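Local coordinates for Lmo0547 protein (Listeria monocytogenes, PDB 4R9N), which probably regulates transcription as a SorC-family DNA-binding protein, with a putative sugar-binding domain that would sense a carbohydrate effector, at residues R64-A67 / N68-F72; E121-E124 / M125-L129; K197-I200 / N201-I205. All coordinates share one frame; numbering follows the deposited sequence. Where two conformers were deposited one is given.

Contact 1: residues R64-A67 / N68-F72; sequences RKFA and NEFPF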
ATOM      1  N   ARG A  64       4.351   8.112  -0.796  1.00 17.41           N
ATOM      2  CA  ARG A  64       5.378   9.171  -0.838  1.00 18.50           C
ATOM      3  C   ARG A  64       4.839  10.495  -0.227  1.00 18.54           C
ATOM      4  O   ARG A  64       5.478  11.125   0.615  1.00 17.54           O
ATOM      5  CB  ARG A  64       5.896   9.331  -2.237  1.00 19.96           C
ATOM      6  CG  ARG A  64       6.860  10.488  -2.377  1.00 22.49           C
ATOM      7  CD  ARG A  64       8.213  10.018  -1.864  1.00 25.93           C
ATOM      8  NE  ARG A  64       8.454  10.505  -0.559  1.00 25.60           N
ATOM      9  CZ  ARG A  64       9.541  10.281   0.152  1.00 24.79           C
ATOM     10  NH1 ARG A  64       9.620  10.903   1.319  1.00 26.41           N
ATOM     11  NH2 ARG A  64      10.501   9.454  -0.270  1.00 24.20           N
ATOM     12  N   LYS A  65       3.628  10.895  -0.629  1.00 19.99           N
ATOM     13  CA  LYS A  65       2.995  12.050  -0.046  1.00 20.22           C
ATOM     14  C   LYS A  65       2.787  11.928   1.480  1.00 17.55           C
ATOM     15  O   LYS A  65       3.051  12.855   2.250  1.00 17.14           O
ATOM     16  CB  LYS A  65       1.686  12.353  -0.799  1.00 22.24           C
ATOM     17  CG  LYS A  65       1.918  12.951  -2.178  1.00 25.26           C
ATOM     18  CD  LYS A  65       0.647  13.049  -3.015  1.00 28.34           C
ATOM     19  CE  LYS A  65       0.929  13.648  -4.415  1.00 31.08           C
ATOM     20  NZ  LYS A  65       1.440  15.047  -4.286  1.00 31.53           N
ATOM     21  N   PHE A  66       2.271  10.794   1.906  1.00 16.19           N
ATOM     22  CA  PHE A  66       2.137  10.480   3.343  1.00 16.81           C
ATOM     23  C   PHE A  66       3.440  10.702   4.051  1.00 15.68           C
ATOM     24  O   PHE A  66       3.516  11.349   5.097  1.00 16.39           O
ATOM     25  CB  PHE A  66       1.637   9.052   3.492  1.00 15.99           C
ATOM     26  CG  PHE A  66       1.738   8.484   4.869  1.00 16.77           C
ATOM     27  CD1 PHE A  66       0.792   8.780   5.845  1.00 18.92           C
ATOM     28  CD2 PHE A  66       2.767   7.621   5.187  1.00 16.90           C
ATOM     29  CE1 PHE A  66       0.883   8.209   7.103  1.00 18.54           C
ATOM     30  CE2 PHE A  66       2.859   7.071   6.438  1.00 18.93           C
ATOM     31  CZ  PHE A  66       1.913   7.385   7.399  1.00 17.44           C
ATOM     32  N   ALA A  67       4.488  10.120   3.511  1.00 14.89           N
ATOM     33  CA  ALA A  67       5.815  10.283   4.139  1.00 15.93           C
ATOM     34  C   ALA A  67       6.318  11.727   4.175  1.00 17.38           C
ATOM     35  O   ALA A  67       6.905  12.149   5.136  1.00 19.25           O
ATOM     36  CB  ALA A  67       6.822   9.343   3.486  1.00 15.84           C
ATOM     37  N   ASN A  68       6.048  12.515   3.146  1.00 18.54           N
ATOM     38  CA  ASN A  68       6.478  13.875   3.114  1.00 21.79           C
ATOM     39  C   ASN A  68       5.747  14.647   4.209  1.00 21.66           C
ATOM     40  O   ASN A  68       6.334  15.586   4.784  1.00 20.53           O
ATOM     41  CB  ASN A  68       6.135  14.505   1.721  1.00 21.84           C
ATOM     42  CG  ASN A  68       7.038  13.993   0.596  1.00 24.11           C
ATOM     43  OD1 ASN A  68       8.050  13.334   0.804  1.00 25.21           O
ATOM     44  ND2 ASN A  68       6.646  14.287  -0.611  1.00 27.02           N
ATOM     45  N   GLU A  69       4.466  14.285   4.438  1.00 19.53           N
ATOM     46  CA  GLU A  69       3.643  15.009   5.418  1.00 19.77           C
ATOM     47  C   GLU A  69       3.877  14.545   6.862  1.00 19.15           C
ATOM     48  O   GLU A  69       3.387  15.163   7.830  1.00 19.47           O
ATOM     49  CB  GLU A  69       2.152  14.865   5.087  1.00 21.61           C
ATOM     50  CG  GLU A  69       1.725  15.479   3.747  1.00 23.01           C
ATOM     51  CD  GLU A  69       1.620  16.979   3.788  1.00 27.41           C
ATOM     52  OE1 GLU A  69       1.786  17.617   4.860  1.00 30.24           O
ATOM     53  OE2 GLU A  69       1.378  17.511   2.700  1.00 31.58           O
ATOM     54  N   PHE A  70       4.577  13.439   7.032  1.00 17.97           N
ATOM     55  CA  PHE A  70       4.744  12.819   8.325  1.00 17.35           C
ATOM     56  C   PHE A  70       5.505  13.716   9.303  1.00 20.23           C
ATOM     57  O   PHE A  70       6.466  14.427   8.908  1.00 20.66           O
ATOM     58  CB  PHE A  70       5.426  11.459   8.146  1.00 17.37           C
ATOM     59  CG  PHE A  70       5.194  10.533   9.268  1.00 16.79           C
ATOM     60  CD1 PHE A  70       4.015   9.789   9.312  1.00 18.60           C
ATOM     61  CD2 PHE A  70       6.093  10.439  10.331  1.00 19.13           C
ATOM     62  CE1 PHE A  70       3.753   8.973  10.380  1.00 18.06           C
ATOM     63  CE2 PHE A  70       5.833   9.626  11.411  1.00 18.44           C
ATOM     64  CZ  PHE A  70       4.676   8.861  11.417  1.00 18.23           C
ATOM     65  N   PRO A  71       5.080  13.728  10.576  1.00 22.51           N
ATOM     66  CA  PRO A  71       5.681  14.661  11.533  1.00 24.48           C
ATOM     67  C   PRO A  71       7.034  14.189  12.046  1.00 25.95           C
ATOM     68  O   PRO A  71       7.456  13.028  11.811  1.00 24.87           O
ATOM     69  CB  PRO A  71       4.646  14.708  12.681  1.00 24.37           C
ATOM     70  CG  PRO A  71       4.129  13.300  12.683  1.00 24.70           C
ATOM     71  CD  PRO A  71       3.900  13.077  11.180  1.00 21.84           C
ATOM     72  N   PHE A  72       7.745  15.084  12.743  1.00 23.36           N
ATOM     73  CA  PHE A  72       9.062  14.737  13.277  1.00 26.87           C
ATOM     74  C   PHE A  72       9.020  14.335  14.735  1.00 31.52           C
ATOM     75  O   PHE A  72       9.673  14.911  15.570  1.00 41.04           O
ATOM     76  CB  PHE A  72      10.037  15.912  13.116  1.00 28.21           C
ATOM     77  CG  PHE A  72      10.290  16.270  11.684  1.00 29.02           C
ATOM     78  CD1 PHE A  72       9.355  16.975  10.980  1.00 30.94           C
ATOM     79  CD2 PHE A  72      11.456  15.874  11.062  1.00 33.35           C
ATOM     80  CE1 PHE A  72       9.591  17.305   9.653  1.00 34.20           C
ATOM     81  CE2 PHE A  72      11.688  16.171   9.735  1.00 32.27           C
ATOM     82  CZ  PHE A  72      10.736  16.876   9.044  1.00 30.93           C
TER

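Contact 2: residues E121-E124 / M125-L129; sequences EDTE and MKTDL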
ATOM      1  N   GLU A 121      12.194 -10.323 -14.007  1.00 31.41           N
ATOM      2  CA  GLU A 121      11.652 -11.198 -15.053  0.60 31.80           C
ATOM      3  C   GLU A 121      12.501 -12.453 -15.273  1.00 31.20           C
ATOM      4  O   GLU A 121      12.029 -13.475 -15.718  1.00 30.81           O
ATOM      5  CB  GLU A 121      11.586 -10.442 -16.386  0.60 35.53           C
ATOM      6  CG  GLU A 121      10.660  -9.239 -16.383  0.60 38.12           C
ATOM      7  CD  GLU A 121      10.707  -8.459 -17.690  0.60 39.81           C
ATOM      8  OE1 GLU A 121       9.730  -7.727 -17.943  0.60 45.05           O
ATOM      9  OE2 GLU A 121      11.694  -8.576 -18.454  0.60 38.65           O
ATOM     10  N   ASP A 122      13.780 -12.368 -14.966  1.00 31.09           N
ATOM     11  CA  ASP A 122      14.657 -13.526 -15.115  1.00 33.15           C
ATOM     12  C   ASP A 122      14.397 -14.464 -13.946  1.00 31.87           C
ATOM     13  O   ASP A 122      14.816 -14.194 -12.829  1.00 29.11           O
ATOM     14  CB  ASP A 122      16.097 -13.059 -15.125  1.00 35.16           C
ATOM     15  CG  ASP A 122      17.100 -14.147 -15.477  1.00 37.84           C
ATOM     16  OD1 ASP A 122      16.998 -15.294 -15.054  1.00 35.28           O
ATOM     17  OD2 ASP A 122      18.104 -13.793 -16.126  1.00 42.93           O
ATOM     18  N   THR A 123      13.728 -15.581 -14.222  1.00 29.47           N
ATOM     19  CA  THR A 123      13.263 -16.446 -13.158  1.00 31.24           C
ATOM     20  C   THR A 123      14.391 -17.011 -12.261  1.00 32.84           C
ATOM     21  O   THR A 123      14.252 -17.111 -11.021  1.00 33.49           O
ATOM     22  CB  THR A 123      12.489 -17.609 -13.795  1.00 34.42           C
ATOM     23  OG1 THR A 123      11.431 -17.074 -14.648  1.00 29.62           O
ATOM     24  CG2 THR A 123      11.909 -18.486 -12.702  1.00 33.87           C
ATOM     25  N   GLU A 124      15.496 -17.355 -12.901  1.00 34.10           N
ATOM     26  CA  GLU A 124      16.661 -17.910 -12.196  1.00 38.44           C
ATOM     27  C   GLU A 124      17.295 -16.836 -11.284  1.00 35.56           C
ATOM     28  O   GLU A 124      17.748 -17.112 -10.148  1.00 33.34           O
ATOM     29  CB  GLU A 124      17.632 -18.461 -13.254  1.00 42.81           C
ATOM     30  CG  GLU A 124      18.808 -19.251 -12.716  1.00 48.42           C
ATOM     31  CD  GLU A 124      19.760 -19.713 -13.814  1.00 55.72           C
ATOM     32  OE1 GLU A 124      20.981 -19.476 -13.622  1.00 55.08           O
ATOM     33  OE2 GLU A 124      19.302 -20.298 -14.849  1.00 54.85           O
HETATM   34  N   MSE A 125      17.324 -15.606 -11.777  1.00 31.96           N
HETATM   35  CA  MSE A 125      17.903 -14.486 -10.982  1.00 34.45           C
HETATM   36  C   MSE A 125      17.002 -14.194  -9.816  1.00 34.90           C
HETATM   37  O   MSE A 125      17.487 -13.952  -8.706  1.00 33.13           O
HETATM   38  CB  MSE A 125      18.052 -13.186 -11.765  1.00 36.45           C
HETATM   39  CG  MSE A 125      18.877 -12.143 -11.020  1.00 40.61           C
HETATM   40 SE   MSE A 125      19.128 -10.591 -12.223  0.65 46.57          SE
HETATM   41  CE  MSE A 125      20.590  -9.714 -11.253  1.00 47.21           C
ATOM     42  N   LYS A 126      15.702 -14.205 -10.091  1.00 31.51           N
ATOM     43  CA  LYS A 126      14.670 -13.932  -9.078  1.00 36.21           C
ATOM     44  C   LYS A 126      14.894 -14.937  -7.965  1.00 36.94           C
ATOM     45  O   LYS A 126      14.949 -14.593  -6.782  1.00 36.84           O
ATOM     46  CB  LYS A 126      13.253 -14.018  -9.700  1.00 37.97           C
ATOM     47  CG  LYS A 126      12.066 -14.486  -8.791  1.00 42.42           C
ATOM     48  CD  LYS A 126      11.839 -13.592  -7.604  1.00 43.25           C
ATOM     49  CE  LYS A 126      10.413 -13.574  -7.069  1.00 37.60           C
ATOM     50  NZ  LYS A 126       9.912 -14.805  -6.419  1.00 36.79           N
ATOM     51  N   THR A 127      15.074 -16.180  -8.365  1.00 41.12           N
ATOM     52  CA  THR A 127      15.246 -17.257  -7.402  1.00 43.05           C
ATOM     53  C   THR A 127      16.500 -17.141  -6.548  1.00 41.28           C
ATOM     54  O   THR A 127      16.406 -17.344  -5.346  1.00 43.86           O
ATOM     55  CB  THR A 127      15.246 -18.620  -8.102  1.00 45.81           C
ATOM     56  OG1 THR A 127      14.093 -18.719  -8.958  1.00 44.00           O
ATOM     57  CG2 THR A 127      15.244 -19.738  -7.065  1.00 45.91           C
ATOM     58  N   ASP A 128      17.659 -16.845  -7.153  1.00 40.76           N
ATOM     59  CA  ASP A 128      18.899 -16.579  -6.406  1.00 43.28           C
ATOM     60  C   ASP A 128      18.791 -15.429  -5.382  1.00 44.20           C
ATOM     61  O   ASP A 128      19.296 -15.517  -4.267  1.00 40.64           O
ATOM     62  CB  ASP A 128      20.016 -16.170  -7.369  1.00 44.81           C
ATOM     63  CG  ASP A 128      20.539 -17.311  -8.177  1.00 55.26           C
ATOM     64  OD1 ASP A 128      20.060 -18.452  -7.954  1.00 61.65           O
ATOM     65  OD2 ASP A 128      21.436 -17.070  -9.040  1.00 58.10           O
ATOM     66  N   LEU A 129      18.184 -14.321  -5.806  1.00 40.87           N
ATOM     67  CA  LEU A 129      18.017 -13.166  -4.939  1.00 42.04           C
ATOM     68  C   LEU A 129      17.084 -13.500  -3.790  1.00 44.28           C
ATOM     69  O   LEU A 129      17.386 -13.213  -2.635  1.00 49.88           O
ATOM     70  CB  LEU A 129      17.427 -11.975  -5.711  1.00 39.05           C
ATOM     71  CG  LEU A 129      18.380 -11.296  -6.684  1.00 36.53           C
ATOM     72  CD1 LEU A 129      17.623 -10.447  -7.690  1.00 34.73           C
ATOM     73  CD2 LEU A 129      19.315 -10.404  -5.911  1.00 37.74           C
TER
HETATM   74  O   HOH W   1      21.870 -19.395 -10.628  1.00 46.27           O

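Contact 3: residues K197-I200 / N201-I205; sequences KTEI and NTHVI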
ATOM      1  N   LYS A 197      -3.123 -15.649 -11.587  1.00 27.18           N
ATOM      2  CA  LYS A 197      -2.100 -16.543 -12.109  1.00 30.49           C
ATOM      3  C   LYS A 197      -1.449 -15.921 -13.326  1.00 29.62           C
ATOM      4  O   LYS A 197      -1.938 -16.077 -14.422  1.00 29.67           O
ATOM      5  CB  LYS A 197      -2.722 -17.879 -12.487  1.00 34.86           C
ATOM      6  CG  LYS A 197      -3.253 -18.658 -11.279  1.00 40.98           C
ATOM      7  CD  LYS A 197      -3.432 -20.114 -11.697  1.00 50.45           C
ATOM      8  CE  LYS A 197      -4.357 -20.917 -10.789  1.00 58.68           C
ATOM      9  NZ  LYS A 197      -3.549 -21.813  -9.909  1.00 64.99           N
ATOM     10  N   THR A 198      -0.356 -15.225 -13.112  1.00 27.26           N
ATOM     11  CA  THR A 198       0.281 -14.447 -14.139  1.00 28.92           C
ATOM     12  C   THR A 198       1.717 -14.308 -13.733  1.00 31.26           C
ATOM     13  O   THR A 198       2.053 -14.256 -12.536  1.00 30.42           O
ATOM     14  CB  THR A 198      -0.435 -13.071 -14.400  1.00 28.02           C
ATOM     15  OG1 THR A 198       0.148 -12.435 -15.535  1.00 28.59           O
ATOM     16  CG2 THR A 198      -0.302 -12.117 -13.237  1.00 25.63           C
ATOM     17  N   GLU A 199       2.564 -14.331 -14.746  1.00 35.46           N
ATOM     18  CA  GLU A 199       4.015 -14.205 -14.610  0.60 37.19           C
ATOM     19  C   GLU A 199       4.476 -13.108 -13.682  1.00 34.47           C
ATOM     20  O   GLU A 199       5.304 -13.351 -12.808  1.00 35.45           O
ATOM     21  CB  GLU A 199       4.649 -13.965 -16.006  0.60 42.49           C
ATOM     22  CG  GLU A 199       6.173 -13.793 -16.008  0.60 43.46           C
ATOM     23  CD  GLU A 199       6.670 -12.342 -16.040  0.60 43.38           C
ATOM     24  OE1 GLU A 199       5.930 -11.417 -16.428  0.60 40.32           O
ATOM     25  OE2 GLU A 199       7.856 -12.127 -15.701  0.60 46.20           O
ATOM     26  N   ILE A 200       3.981 -11.885 -13.889  1.00 29.77           N
ATOM     27  CA  ILE A 200       4.384 -10.758 -13.061  1.00 31.15           C
ATOM     28  C   ILE A 200       4.330 -11.100 -11.545  1.00 24.52           C
ATOM     29  O   ILE A 200       5.282 -10.839 -10.826  1.00 25.47           O
ATOM     30  CB  ILE A 200       3.591  -9.447 -13.374  1.00 35.80           C
ATOM     31  CG1 ILE A 200       4.025  -8.883 -14.753  1.00 45.12           C
ATOM     32  CG2 ILE A 200       3.862  -8.409 -12.297  1.00 37.87           C
ATOM     33  CD1 ILE A 200       3.471  -7.506 -15.082  1.00 45.84           C
ATOM     34  N   ASN A 201       3.241 -11.674 -11.069  1.00 22.04           N
ATOM     35  CA  ASN A 201       3.071 -11.960  -9.635  1.00 22.23           C
ATOM     36  C   ASN A 201       4.125 -12.904  -9.095  1.00 24.41           C
ATOM     37  O   ASN A 201       4.484 -12.805  -7.914  1.00 24.88           O
ATOM     38  CB  ASN A 201       1.678 -12.493  -9.261  1.00 21.57           C
ATOM     39  CG  ASN A 201       0.600 -11.404  -9.295  1.00 20.38           C
ATOM     40  OD1 ASN A 201       0.927 -10.192  -9.207  1.00 19.44           O
ATOM     41  ND2 ASN A 201      -0.656 -11.806  -9.550  1.00 20.17           N
ATOM     42  N   THR A 202       4.615 -13.819  -9.933  1.00 21.92           N
ATOM     43  CA  THR A 202       5.609 -14.757  -9.464  1.00 23.74           C
ATOM     44  C   THR A 202       7.038 -14.210  -9.563  1.00 23.31           C
ATOM     45  O   THR A 202       8.011 -14.903  -9.194  1.00 25.88           O
ATOM     46  CB  THR A 202       5.541 -16.081 -10.261  1.00 26.57           C
ATOM     47  OG1 THR A 202       5.789 -15.796 -11.632  1.00 28.60           O
ATOM     48  CG2 THR A 202       4.182 -16.760 -10.084  1.00 28.75           C
ATOM     49  N   HIS A 203       7.218 -13.018 -10.119  1.00 19.29           N
ATOM     50  CA  HIS A 203       8.529 -12.429 -10.298  1.00 20.42           C
ATOM     51  C   HIS A 203       8.767 -11.175  -9.428  1.00 19.46           C
ATOM     52  O   HIS A 203       9.746 -10.463  -9.569  1.00 20.31           O
ATOM     53  CB  HIS A 203       8.779 -12.182 -11.792  1.00 23.00           C
ATOM     54  CG  HIS A 203       8.987 -13.459 -12.572  1.00 23.59           C
ATOM     55  ND1 HIS A 203       7.948 -14.322 -12.890  1.00 25.85           N
ATOM     56  CD2 HIS A 203      10.103 -14.048 -13.033  1.00 27.83           C
ATOM     57  CE1 HIS A 203       8.429 -15.382 -13.533  1.00 27.61           C
ATOM     58  NE2 HIS A 203       9.726 -15.217 -13.672  1.00 27.29           N
ATOM     59  N   VAL A 204       7.871 -10.913  -8.477  1.00 18.14           N
ATOM     60  CA  VAL A 204       7.993  -9.747  -7.635  1.00 18.08           C
ATOM     61  C   VAL A 204       8.732 -10.130  -6.334  1.00 19.11           C
ATOM     62  O   VAL A 204       8.403 -11.147  -5.709  1.00 19.38           O
ATOM     63  CB  VAL A 204       6.582  -9.186  -7.326  1.00 18.93           C
ATOM     64  CG1 VAL A 204       6.650  -8.124  -6.226  1.00 20.00           C
ATOM     65  CG2 VAL A 204       5.980  -8.549  -8.570  1.00 18.85           C
ATOM     66  N   ILE A 205       9.688  -9.303  -5.922  1.00 17.50           N
ATOM     67  CA  ILE A 205      10.352  -9.492  -4.645  1.00 17.86           C
ATOM     68  C   ILE A 205       9.674  -8.559  -3.658  1.00 17.90           C
ATOM     69  O   ILE A 205       9.917  -7.378  -3.647  1.00 17.16           O
ATOM     70  CB  ILE A 205      11.869  -9.221  -4.744  1.00 19.96           C
ATOM     71  CG1 ILE A 205      12.486 -10.191  -5.805  1.00 22.21           C
ATOM     72  CG2 ILE A 205      12.513  -9.430  -3.367  1.00 20.30           C
ATOM     73  CD1 ILE A 205      13.956 -10.105  -5.990  1.00 25.09           C
TER

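Contact 1: residues R64-A67 / N68-F72
The rings of F66 and F70 meet as an offset edge-to-face pair: the edge of F70 is turned toward the face of F66, with the planes 62° apart and the centroids separated by 5.5 Å. Their nearest atoms are F66 CZ and F70 CD1, at 3.7 Å. The two side chains run side by side, both with CG anti to the backbone N, and P71 CD sits over one face of the F70 ring near its rim. At the edge of the R64 guanidinium lies N68 OD1, which accepts from R64 NH1 at 2.9 Å, 28° out of the guanidinium plane, and weakly from R64 NE. R64 NH2 is taken by a salt bridge to D102. This is the C-terminal end of helix 61-69, the crossover helix of the beta-alpha-beta unit formed with strands 54-57 and 79-82 in a Rossmann-like sheet. Regular i to i+4 bonds run from N68 N to R64 O (2.9 Å) and from E69 N to K65 O (3.0 Å); after them F70 N reaches A67 O only weakly, at 3.3 Å. K106 donates to the carbonyls of A67 and F70, while L45 of helix 30-49 touches F66 and I49 touches F70.

Contact 2: residues E121-E124 / M125-L129
Helix 123-131 begins here, on the protein surface, with D122 in the N-cap position. Its carboxylate turns back over the first turn: with CG anti to the backbone N (chi1 -172°), D122 OD1 accepts from M125 N at 3.3 Å and from E124 N, both weak bonds. The aliphatic part of D122 meets M125, a selenomethionine in this crystal, CB to CB at 3.9 Å, the two side chains crossing at about a right angle. The main-chain bonds start at once, K126 N donating to D122 O at 2.9 Å. At the next residue, T123 O receives two donors from T127: the backbone N at 2.9 Å and the hydroxyl OG1 at 2.6 Å, arriving from opposite faces of the carbonyl plane. A chi1 of -51° places OG1 beside its own backbone N, within reach of that carbonyl. T123 OG1 itself probably hydrogen-bonds to H203. E124 and D128, like-charged and one turn apart, keep E124 OE1 and D128 OD2 5.2 Å from each other; a water donates to both oxygens, probably easing the repulsion. An aspartate accepting from the amides two and three residues ahead is the classic side-chain N-cap of an alpha-helix.

Contact 3: residues K197-I200 / N201-I205
E199 O is the acceptor on which this turn converges, taking three donors from the two residues T202 and H203. T202 OG1 donates at 2.8 Å, T202 N at 3.0 Å, and H203 ND1 at 2.8 Å. The hydroxyl lies 20° from the carbonyl plane, whereas the amide and the imidazole NH stand well above it. With chi1 at 60°, T202 holds OG1 between its backbone N and carbonyl carbon, where it reaches E199 O. The carboxylate of E199 meets the same histidine differently: in one of its two modelled conformers, OE2 lies over one face of the H203 ring, 3.6 Å from CG, with the two planes 45° apart. At the far side of the imidazole, NE2 probably hydrogen-bonds to T123.

The backbone follows a short, weakly bonded helical turn, 199-202. H203 N donates to I200 O at 3.0 Å, an i to i+3 bond, and N201 N reaches T198 O only weakly. T198 CG2 packs against N201 ND2 at 3.7 Å. The amide of N201 is satisfied at both ends: ND2 donates to A196 O, and OD1 accepts from F188 N on strand 187-190. T198 OG1 is hydrogen-bonded to E174 OE2. I200 and V204 bring their CG2 methyls loosely together at 4.3 Å.

Since ND1 is the donor to E199 O, H203 carries a proton on that nitrogen. With T123 at NE2, the ring is probably held at both nitrogens, which would fix its rotation.

In the fold
Contacts 2 and 3 are neighbours, their centres 11 Å apart on the same side of the chain's centre. They join through T123 OG1 and H203 NE2, 2.7 Å apart in a probable hydrogen bond, so the first turn of helix 123-131 is tied to the turn at 199-202; K126 CE also packs on V204 O at 3.4 Å. Contact 1 stands apart, in a crossover helix of the parallel sheet: its nearest atoms are about 17 Å from contact 3, across the chain's centre, and about 22 Å from contact 2. All three belong to the putative sugar-binding domain, but none can be assigned to a sugar site from these contacts.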